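Local coordinates for alkane monooxygenase (Geobacillus thermodenitrificans, PDB 3B9O), which is a flavin-binding monooxygenase of the luciferase-like family, built as a TIM barrel and holding flavin mononucleotide in this model, at residues E231-E242 and D260-R270; D250-V258 and Y365-D373. All coordinates share one frame; numbering follows the deposited sequence.

Contact 1: residues E231-E242 and D260-R270; sequences ERGREFAAKHAE and DIRKRAKKYGR
Ala238 presses its methyl group onto Arg264, CB to CB 3.4 Å, where helix 231-240 crosses the end of helix 251-265 at -58°. Ile261 and Ala265 close in on the same methyl, and the two small alanines are consistent with an axis approach of 8.0 Å. Also buried, the guanidinium of Arg270 lies edge-on to the C-terminal end of helix 231-240. Its NE and NH2 both grip Ala238 O, while NH1 and NH2 share Ala241 O, with NH2 at 2.7 Å.

The other side is charged and more open to solvent, most of all at Glu231 and Lys267; Glu231 OE1 makes only a long salt bridge, 3.5 Å, to Arg264 NH2. Arg264 runs extended from CG to NE into a hole formed by Glu231, Arg234, Glu235 and Ala238; its NH1 meets Glu235 OE2 at 2.8 Å. Asp260 OD1 accepts from Arg264 NE and Arg234 NH1 on opposite faces of its carboxylate, the latter bond nearly straight at 176°. Glu235 OE1 takes Lys267 NZ and, in a very short bond, Tyr268 OH. Lys239 makes a CH-pi contact, 3.8 Å from CB to the centroid of the Tyr268 ring.

Alternating charges thus join two barrel helices and should offset the closeness of Arg234 and Arg264; Arg270 supplies donors where helix 231-240 ends, though Lys239 O stays buried without a partner.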
loop_
_atom_site.group_PDB
_atom_site.type_symbol
_atom_site.label_atom_id
_atom_site.label_comp_id
_atom_site.label_asym_id
_atom_site.label_seq_id
_atom_site.Cartn_x
_atom_site.Cartn_y
_atom_site.Cartn_z
ATOM N N GLU A 231 1.421 -13.197 12.204
ATOM C CA GLU A 231 0.986 -12.784 13.528
ATOM C C GLU A 231 1.788 -11.571 14.018
ATOM O O GLU A 231 1.225 -10.637 14.577
ATOM C CB GLU A 231 1.048 -13.948 14.517
ATOM C CG GLU A 231 0.573 -13.540 15.893
ATOM C CD GLU A 231 0.405 -14.690 16.852
ATOM O OE1 GLU A 231 0.227 -14.401 18.066
ATOM O OE2 GLU A 231 0.441 -15.858 16.395
ATOM N N ARG A 232 3.097 -11.583 13.773
ATOM C CA ARG A 232 3.960 -10.448 14.102
ATOM C C ARG A 232 3.540 -9.163 13.342
ATOM O O ARG A 232 3.533 -8.069 13.924
ATOM C CB ARG A 232 5.435 -10.797 13.800
ATOM C CG ARG A 232 6.469 -9.789 14.333
ATOM C CD ARG A 232 6.366 -9.584 15.858
ATOM N NE ARG A 232 7.235 -8.499 16.316
ATOM C CZ ARG A 232 6.932 -7.185 16.290
ATOM N NH1 ARG A 232 5.750 -6.755 15.825
ATOM N NH2 ARG A 232 7.806 -6.300 16.762
ATOM N N GLY A 233 3.260 -9.306 12.050
ATOM C CA GLY A 233 2.734 -8.237 11.210
ATOM C C GLY A 233 1.432 -7.641 11.750
ATOM O O GLY A 233 1.302 -6.433 11.856
ATOM N N ARG A 234 0.487 -8.489 12.153
ATOM C CA ARG A 234 -0.801 -8.000 12.683
ATOM C C ARG A 234 -0.564 -7.256 13.953
ATOM O O ARG A 234 -1.208 -6.252 14.210
ATOM C CB ARG A 234 -1.813 -9.135 12.924
ATOM C CG ARG A 234 -2.550 -9.582 11.668
ATOM C CD ARG A 234 -3.591 -10.698 11.980
ATOM N NE ARG A 234 -2.928 -11.946 11.681
ATOM C CZ ARG A 234 -2.822 -13.010 12.452
ATOM N NH1 ARG A 234 -3.397 -13.101 13.651
ATOM N NH2 ARG A 234 -2.146 -14.018 11.958
ATOM N N GLU A 235 0.389 -7.734 14.760
ATOM C CA GLU A 235 0.732 -7.038 15.999
ATOM C C GLU A 235 1.337 -5.659 15.708
ATOM O O GLU A 235 1.076 -4.666 16.421
ATOM C CB GLU A 235 1.723 -7.876 16.809
ATOM C CG GLU A 235 1.996 -7.296 18.189
ATOM C CD GLU A 235 0.801 -7.417 19.135
ATOM O OE1 GLU A 235 0.764 -6.659 20.106
ATOM O OE2 GLU A 235 -0.101 -8.259 18.906
ATOM N N PHE A 236 2.179 -5.622 14.677
ATOM C CA PHE A 236 2.828 -4.383 14.226
ATOM C C PHE A 236 1.819 -3.359 13.730
ATOM O O PHE A 236 1.906 -2.191 14.081
ATOM C CB PHE A 236 3.833 -4.673 13.103
ATOM C CG PHE A 236 4.643 -3.464 12.687
ATOM C CD1 PHE A 236 5.786 -3.122 13.375
ATOM C CD2 PHE A 236 4.261 -2.674 11.613
ATOM C CE1 PHE A 236 6.545 -2.015 13.005
ATOM C CE2 PHE A 236 5.032 -1.552 11.233
ATOM C CZ PHE A 236 6.172 -1.243 11.938
ATOM N N ALA A 237 0.904 -3.800 12.861
ATOM C CA ALA A 237 -0.285 -3.046 12.475
ATOM C C ALA A 237 -1.054 -2.455 13.659
ATOM O O ALA A 237 -1.365 -1.261 13.669
ATOM C CB ALA A 237 -1.226 -3.959 11.615
ATOM N N ALA A 238 -1.349 -3.288 14.672
ATOM C CA ALA A 238 -2.110 -2.867 15.862
ATOM C C ALA A 238 -1.417 -1.738 16.599
ATOM O O ALA A 238 -2.057 -0.770 17.058
ATOM C CB ALA A 238 -2.343 -4.075 16.807
ATOM N N LYS A 239 -0.094 -1.840 16.666
ATOM C CA LYS A 239 0.718 -0.857 17.349
ATOM C C LYS A 239 0.827 0.477 16.561
ATOM O O LYS A 239 0.774 1.523 17.155
ATOM C CB LYS A 239 2.128 -1.438 17.580
ATOM C CG LYS A 239 3.018 -0.557 18.461
ATOM C CD LYS A 239 4.364 -1.207 18.725
ATOM C CE LYS A 239 5.103 -0.365 19.760
ATOM N NZ LYS A 239 6.507 -0.828 19.902
ATOM N N HIS A 240 1.038 0.417 15.246
ATOM C CA HIS A 240 1.436 1.613 14.477
ATOM C C HIS A 240 0.469 2.083 13.406
ATOM O O HIS A 240 0.388 3.280 13.139
ATOM C CB HIS A 240 2.726 1.317 13.711
ATOM C CG HIS A 240 3.907 1.038 14.581
ATOM N ND1 HIS A 240 4.647 2.037 15.183
ATOM C CD2 HIS A 240 4.514 -0.130 14.900
ATOM C CE1 HIS A 240 5.650 1.495 15.856
ATOM N NE2 HIS A 240 5.580 0.179 15.714
ATOM N N ALA A 241 -0.167 1.145 12.712
ATOM C CA ALA A 241 -0.873 1.479 11.468
ATOM C C ALA A 241 -2.164 2.299 11.657
ATOM O O ALA A 241 -3.005 2.003 12.536
ATOM C CB ALA A 241 -1.162 0.214 10.663
ATOM N N GLU A 242 -2.305 3.326 10.833
ATOM C CA GLU A 242 -3.583 4.021 10.709
ATOM C C GLU A 242 -4.495 3.341 9.667
ATOM O O GLU A 242 -5.746 3.435 9.758
ATOM C CB GLU A 242 -3.361 5.477 10.302
ATOM C CG GLU A 242 -2.431 6.255 11.185
ATOM C CD GLU A 242 -2.248 7.651 10.645
ATOM O OE1 GLU A 242 -3.136 8.504 10.895
ATOM O OE2 GLU A 242 -1.207 7.882 9.983
ATOM N N ASP A 260 -9.240 -9.184 14.985
ATOM C CA ASP A 260 -7.960 -9.576 15.597
ATOM C C ASP A 260 -7.058 -8.369 15.826
ATOM O O ASP A 260 -6.541 -8.142 16.935
ATOM C CB ASP A 260 -7.252 -10.591 14.719
ATOM C CG ASP A 260 -6.009 -11.160 15.370
ATOM O OD1 ASP A 260 -4.941 -11.035 14.759
ATOM O OD2 ASP A 260 -6.118 -11.721 16.489
ATOM N N ILE A 261 -6.909 -7.565 14.785
ATOM C CA ILE A 261 -6.119 -6.346 14.894
ATOM C C ILE A 261 -6.702 -5.349 15.854
ATOM O O ILE A 261 -5.959 -4.750 16.635
ATOM C CB ILE A 261 -5.834 -5.690 13.514
ATOM C CG1 ILE A 261 -4.857 -6.548 12.750
ATOM C CG2 ILE A 261 -5.186 -4.314 13.661
ATOM C CD1 ILE A 261 -4.945 -6.270 11.286
ATOM N N ARG A 262 -8.017 -5.146 15.825
ATOM C CA ARG A 262 -8.629 -4.226 16.793
ATOM C C ARG A 262 -8.423 -4.672 18.250
ATOM O O ARG A 262 -8.146 -3.852 19.118
ATOM C CB ARG A 262 -10.108 -4.019 16.495
ATOM C CG ARG A 262 -10.364 -3.638 15.072
ATOM C CD ARG A 262 -11.873 -3.696 14.762
ATOM N NE ARG A 262 -12.273 -2.328 14.569
ATOM C CZ ARG A 262 -12.904 -1.561 15.450
ATOM N NH1 ARG A 262 -13.318 -2.028 16.612
ATOM N NH2 ARG A 262 -13.135 -0.306 15.124
ATOM N N LYS A 263 -8.458 -5.971 18.492
ATOM C CA LYS A 263 -8.187 -6.477 19.842
ATOM C C LYS A 263 -6.748 -6.225 20.233
ATOM O O LYS A 263 -6.477 -5.791 21.351
ATOM C CB LYS A 263 -8.428 -7.985 19.931
ATOM C CG LYS A 263 -9.809 -8.288 19.815
ATOM N N ARG A 264 -5.831 -6.497 19.309
ATOM C CA ARG A 264 -4.408 -6.298 19.567
ATOM C C ARG A 264 -4.048 -4.845 19.864
ATOM O O ARG A 264 -3.070 -4.592 20.594
ATOM C CB ARG A 264 -3.572 -6.823 18.415
ATOM C CG ARG A 264 -3.652 -8.340 18.207
ATOM C CD ARG A 264 -2.737 -8.677 17.092
ATOM N NE ARG A 264 -2.834 -10.069 16.695
ATOM C CZ ARG A 264 -1.965 -11.011 17.046
ATOM N NH1 ARG A 264 -0.918 -10.728 17.836
ATOM N NH2 ARG A 264 -2.169 -12.251 16.625
ATOM N N ALA A 265 -4.834 -3.902 19.318
ATOM C CA ALA A 265 -4.553 -2.471 19.483
ATOM C C ALA A 265 -4.764 -1.966 20.914
ATOM O O ALA A 265 -4.118 -0.999 21.313
ATOM C CB ALA A 265 -5.368 -1.633 18.493
ATOM N N LYS A 266 -5.643 -2.618 21.687
ATOM C CA LYS A 266 -6.024 -2.129 23.044
ATOM C C LYS A 266 -4.831 -2.017 23.998
ATOM O O LYS A 266 -4.700 -1.020 24.671
ATOM C CB LYS A 266 -7.108 -2.995 23.696
ATOM C CG LYS A 266 -8.422 -3.092 22.901
ATOM C CD LYS A 266 -9.338 -4.243 23.429
ATOM C CE LYS A 266 -8.557 -5.596 23.578
ATOM N NZ LYS A 266 -9.453 -6.790 23.436
ATOM N N LYS A 267 -3.942 -3.008 23.998
ATOM C CA LYS A 267 -2.772 -2.995 24.928
ATOM C C LYS A 267 -1.821 -1.807 24.664
ATOM O O LYS A 267 -0.999 -1.473 25.504
ATOM C CB LYS A 267 -1.987 -4.312 24.851
ATOM C CG LYS A 267 -1.158 -4.432 23.569
ATOM C CD LYS A 267 -0.293 -5.679 23.485
ATOM C CE LYS A 267 -1.078 -6.913 23.124
ATOM N NZ LYS A 267 -1.543 -6.859 21.690
ATOM N N TYR A 268 -1.892 -1.220 23.460
ATOM C CA TYR A 268 -1.095 -0.036 23.143
ATOM C C TYR A 268 -1.845 1.253 23.445
ATOM O O TYR A 268 -1.334 2.346 23.207
ATOM C CB TYR A 268 -0.600 -0.079 21.674
ATOM C CG TYR A 268 0.172 -1.330 21.349
ATOM C CD1 TYR A 268 -0.380 -2.315 20.567
ATOM C CD2 TYR A 268 1.459 -1.535 21.854
ATOM C CE1 TYR A 268 0.327 -3.459 20.268
ATOM C CE2 TYR A 268 2.182 -2.688 21.553
ATOM C CZ TYR A 268 1.610 -3.639 20.786
ATOM O OH TYR A 268 2.325 -4.794 20.489
ATOM N N GLY A 269 -3.044 1.123 23.987
ATOM C CA GLY A 269 -3.825 2.287 24.392
ATOM C C GLY A 269 -4.526 2.984 23.229
ATOM O O GLY A 269 -4.963 4.142 23.360
ATOM N N ARG A 270 -4.654 2.272 22.114
ATOM C CA ARG A 270 -5.212 2.842 20.885
ATOM C C ARG A 270 -6.697 2.601 20.797
ATOM O O ARG A 270 -7.163 1.478 21.079
ATOM C CB ARG A 270 -4.566 2.178 19.663
ATOM C CG ARG A 270 -3.155 2.591 19.370
ATOM C CD ARG A 270 -3.119 3.284 18.000
ATOM N NE ARG A 270 -2.770 2.276 17.059
ATOM C CZ ARG A 270 -2.848 2.332 15.730
ATOM N NH1 ARG A 270 -3.294 3.387 15.044
ATOM N NH2 ARG A 270 -2.417 1.268 15.092
#

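Contact 2: residues D250-V258 and Y365-D373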
loop_
_atom_site.group_PDB
_atom_site.type_symbol
_atom_site.label_atom_id
_atom_site.label_comp_id
_atom_site.label_asym_id
_atom_site.label_seq_id
_atom_site.Cartn_x
_atom_site.Cartn_y
_atom_site.Cartn_z
ATOM N N ASP A 250 -13.236 -13.156 1.585
ATOM C CA ASP A 250 -14.618 -13.359 2.045
ATOM C C ASP A 250 -14.884 -12.738 3.413
ATOM O O ASP A 250 -13.957 -12.318 4.091
ATOM C CB ASP A 250 -14.987 -14.864 2.050
ATOM C CG ASP A 250 -14.033 -15.709 2.868
ATOM O OD1 ASP A 250 -13.500 -16.707 2.325
ATOM O OD2 ASP A 250 -13.816 -15.421 4.045
ATOM N N VAL A 251 -16.140 -12.711 3.833
ATOM C CA VAL A 251 -16.489 -12.014 5.075
ATOM C C VAL A 251 -15.829 -12.676 6.279
ATOM O O VAL A 251 -15.202 -11.995 7.115
ATOM C CB VAL A 251 -18.033 -11.941 5.316
ATOM C CG1 VAL A 251 -18.330 -11.604 6.783
ATOM C CG2 VAL A 251 -18.699 -10.943 4.382
ATOM N N GLU A 252 -15.934 -14.011 6.358
ATOM C CA GLU A 252 -15.471 -14.713 7.539
ATOM C C GLU A 252 -13.989 -14.409 7.815
ATOM O O GLU A 252 -13.615 -14.155 8.961
ATOM C CB GLU A 252 -15.718 -16.243 7.436
ATOM C CG GLU A 252 -17.136 -16.698 6.897
ATOM C CD GLU A 252 -17.197 -16.800 5.348
ATOM O OE1 GLU A 252 -17.642 -15.793 4.694
ATOM O OE2 GLU A 252 -16.789 -17.892 4.800
ATOM N N THR A 253 -13.164 -14.435 6.756
ATOM C CA THR A 253 -11.697 -14.263 6.856
ATOM C C THR A 253 -11.355 -12.828 7.218
ATOM O O THR A 253 -10.638 -12.564 8.195
ATOM C CB THR A 253 -10.969 -14.646 5.530
ATOM O OG1 THR A 253 -11.179 -16.028 5.263
ATOM C CG2 THR A 253 -9.454 -14.434 5.633
ATOM N N LEU A 254 -11.890 -11.906 6.435
ATOM C CA LEU A 254 -11.661 -10.475 6.658
ATOM C C LEU A 254 -12.161 -10.009 8.016
ATOM O O LEU A 254 -11.471 -9.227 8.698
ATOM C CB LEU A 254 -12.234 -9.656 5.497
ATOM C CG LEU A 254 -11.472 -9.773 4.155
ATOM C CD1 LEU A 254 -12.308 -9.137 3.012
ATOM C CD2 LEU A 254 -10.078 -9.128 4.259
ATOM N N LYS A 255 -13.321 -10.516 8.446
ATOM C CA LYS A 255 -13.882 -10.111 9.735
ATOM C C LYS A 255 -13.013 -10.557 10.901
ATOM O O LYS A 255 -12.808 -9.802 11.871
ATOM C CB LYS A 255 -15.287 -10.658 9.902
ATOM C CG LYS A 255 -15.992 -10.157 11.147
ATOM C CD LYS A 255 -17.473 -10.539 11.081
ATOM C CE LYS A 255 -18.013 -10.747 12.455
ATOM N NZ LYS A 255 -17.485 -9.710 13.404
ATOM N N PHE A 256 -12.483 -11.774 10.772
ATOM C CA PHE A 256 -11.577 -12.349 11.745
ATOM C C PHE A 256 -10.355 -11.462 11.908
ATOM O O PHE A 256 -9.914 -11.196 13.039
ATOM C CB PHE A 256 -11.132 -13.776 11.372
ATOM C CG PHE A 256 -10.052 -14.327 12.303
ATOM C CD1 PHE A 256 -10.410 -14.932 13.526
ATOM C CD2 PHE A 256 -8.698 -14.179 11.995
ATOM C CE1 PHE A 256 -9.429 -15.416 14.416
ATOM C CE2 PHE A 256 -7.711 -14.650 12.869
ATOM C CZ PHE A 256 -8.086 -15.269 14.089
ATOM N N PHE A 257 -9.790 -11.038 10.781
ATOM C CA PHE A 257 -8.556 -10.250 10.828
ATOM C C PHE A 257 -8.794 -8.830 11.327
ATOM O O PHE A 257 -7.984 -8.306 12.082
ATOM C CB PHE A 257 -7.793 -10.319 9.488
ATOM C CG PHE A 257 -7.189 -11.677 9.225
ATOM C CD1 PHE A 257 -7.594 -12.444 8.141
ATOM C CD2 PHE A 257 -6.249 -12.209 10.113
ATOM C CE1 PHE A 257 -7.054 -13.707 7.920
ATOM C CE2 PHE A 257 -5.702 -13.466 9.900
ATOM C CZ PHE A 257 -6.106 -14.213 8.800
ATOM N N VAL A 258 -9.929 -8.242 10.929
ATOM C CA VAL A 258 -10.327 -6.901 11.368
ATOM C C VAL A 258 -10.428 -6.947 12.902
ATOM O O VAL A 258 -9.826 -6.134 13.605
ATOM C CB VAL A 258 -11.691 -6.470 10.727
ATOM C CG1 VAL A 258 -12.297 -5.261 11.429
ATOM C CG2 VAL A 258 -11.518 -6.153 9.232
ATOM N N TYR A 365 -21.426 -5.468 0.885
ATOM C CA TYR A 365 -21.564 -6.624 1.787
ATOM C C TYR A 365 -20.331 -6.770 2.682
ATOM O O TYR A 365 -20.431 -6.947 3.889
ATOM C CB TYR A 365 -21.769 -7.901 0.968
ATOM C CG TYR A 365 -22.379 -9.017 1.796
ATOM C CD1 TYR A 365 -21.635 -10.157 2.115
ATOM C CD2 TYR A 365 -23.685 -8.899 2.315
ATOM C CE1 TYR A 365 -22.223 -11.192 2.874
ATOM C CE2 TYR A 365 -24.276 -9.960 3.080
ATOM C CZ TYR A 365 -23.515 -11.083 3.332
ATOM O OH TYR A 365 -24.008 -12.113 4.076
ATOM N N LEU A 366 -19.158 -6.690 2.071
ATOM C CA LEU A 366 -17.886 -6.767 2.805
ATOM C C LEU A 366 -17.755 -5.639 3.813
ATOM O O LEU A 366 -17.427 -5.859 4.994
ATOM C CB LEU A 366 -16.735 -6.784 1.786
ATOM C CG LEU A 366 -15.931 -8.004 1.312
ATOM C CD1 LEU A 366 -16.407 -9.383 1.731
ATOM C CD2 LEU A 366 -15.625 -7.904 -0.232
ATOM N N VAL A 367 -18.055 -4.420 3.372
ATOM C CA VAL A 367 -18.045 -3.270 4.280
ATOM C C VAL A 367 -18.945 -3.491 5.493
ATOM O O VAL A 367 -18.479 -3.365 6.649
ATOM C CB VAL A 367 -18.420 -1.958 3.551
ATOM C CG1 VAL A 367 -18.624 -0.794 4.581
ATOM C CG2 VAL A 367 -17.318 -1.624 2.564
ATOM N N GLU A 368 -20.209 -3.826 5.236
ATOM C CA GLU A 368 -21.219 -3.926 6.296
ATOM C C GLU A 368 -21.080 -5.182 7.162
ATOM O O GLU A 368 -21.328 -5.140 8.369
ATOM C CB GLU A 368 -22.618 -3.837 5.691
ATOM C CG GLU A 368 -22.928 -2.403 5.282
ATOM C CD GLU A 368 -24.286 -2.212 4.629
ATOM O OE1 GLU A 368 -25.020 -3.203 4.413
ATOM O OE2 GLU A 368 -24.592 -1.042 4.311
ATOM N N GLU A 369 -20.655 -6.288 6.565
ATOM C CA GLU A 369 -20.606 -7.522 7.313
ATOM C C GLU A 369 -19.224 -7.849 7.853
ATOM O O GLU A 369 -19.139 -8.551 8.863
ATOM C CB GLU A 369 -21.158 -8.693 6.488
ATOM C CG GLU A 369 -22.603 -8.542 6.082
ATOM C CD GLU A 369 -23.574 -8.471 7.270
ATOM O OE1 GLU A 369 -24.455 -7.600 7.242
ATOM O OE2 GLU A 369 -23.450 -9.282 8.222
ATOM N N ALA A 370 -18.150 -7.411 7.188
ATOM C CA ALA A 370 -16.780 -7.704 7.700
ATOM C C ALA A 370 -16.131 -6.544 8.490
ATOM O O ALA A 370 -15.052 -6.701 9.119
ATOM C CB ALA A 370 -15.866 -8.161 6.593
ATOM N N GLY A 371 -16.777 -5.389 8.456
ATOM C CA GLY A 371 -16.213 -4.187 9.066
ATOM C C GLY A 371 -15.063 -3.599 8.303
ATOM O O GLY A 371 -14.178 -2.945 8.872
ATOM N N ILE A 372 -15.052 -3.798 7.000
ATOM C CA ILE A 372 -13.968 -3.186 6.256
ATOM C C ILE A 372 -14.324 -1.700 5.904
ATOM O O ILE A 372 -15.509 -1.346 5.767
ATOM C CB ILE A 372 -13.417 -4.071 5.083
ATOM C CG1 ILE A 372 -14.281 -4.043 3.869
ATOM C CG2 ILE A 372 -13.083 -5.562 5.459
ATOM C CD1 ILE A 372 -13.527 -3.331 2.838
ATOM N N ASP A 373 -13.306 -0.848 5.790
ATOM C CA ASP A 373 -13.515 0.584 5.580
ATOM C C ASP A 373 -13.253 1.006 4.151
ATOM O O ASP A 373 -13.699 2.061 3.735
ATOM C CB ASP A 373 -12.587 1.391 6.499
ATOM C CG ASP A 373 -12.892 1.158 7.965
ATOM O OD1 ASP A 373 -12.046 0.579 8.670
ATOM O OD2 ASP A 373 -14.008 1.525 8.391
#
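Tyr365 begins the contact by bringing CD1 of its ring to Val251 CG2 at 3.8 Å, the two side chains crossing at about a right angle. One residue on, Leu366 slides past the same valine in the opposite direction, CD1 to CG2 3.8 Å, and its CG also approaches Leu254 CD1. Glu369 contributes its CB and backbone O rather than its carboxylate: CB lies against Val251 CG2, and the carbonyl oxygen is 3.4 Å from Lys255 CD. The amine of that lysine turns elsewhere, to Asp259.

Ala370 is where the backbones come nearest, its CA 4.3 Å from that of Lys255. Its methyl packs on Leu254 CB, and together with Tyr365, Leu366 and Glu369 it forms the hole that receives Val251 as a knob. With CG1 anti to the backbone N (chi1 163°), Val251 points one methyl at Glu369 O and the other at Tyr365 and Leu366. Gly371 leaves the helix with positive phi, and its O lies near Val258 CG1. Ile372 CG2 then touches both Leu254 CB and Val258 CG2, the latter 4.1 Å away, on the side where strand 276-285 lies beneath.

Helices 251-265 and 356-370 of the barrel's outer layer therefore meet mainly through apolar carbons, with backbone oxygens packed against them, so the fit probably rests on shape and exclusion of water rather than on directed polar bonds.

Helix 251-265 serves both contacts: its first turns pack on helix 356-370 in contact 2, its last on helix 231-240 in contact 1, so it sits between two neighbours in the outer layer of the barrel. Each contact is partly buried, with centres about 17 Å apart, and they touch where Arg234 CD packs on Phe257 CD2 at 3.6 Å. In both, aliphatic groups face strand 243-246 underneath. Toward the surface they diverge: contact 1 is the larger and builds a salt-bridge network, whereas contact 2 is mainly apolar and its charged side chains lend mainly their carbons. Contact 1 also includes Gly233, which touches the flavin mononucleotide.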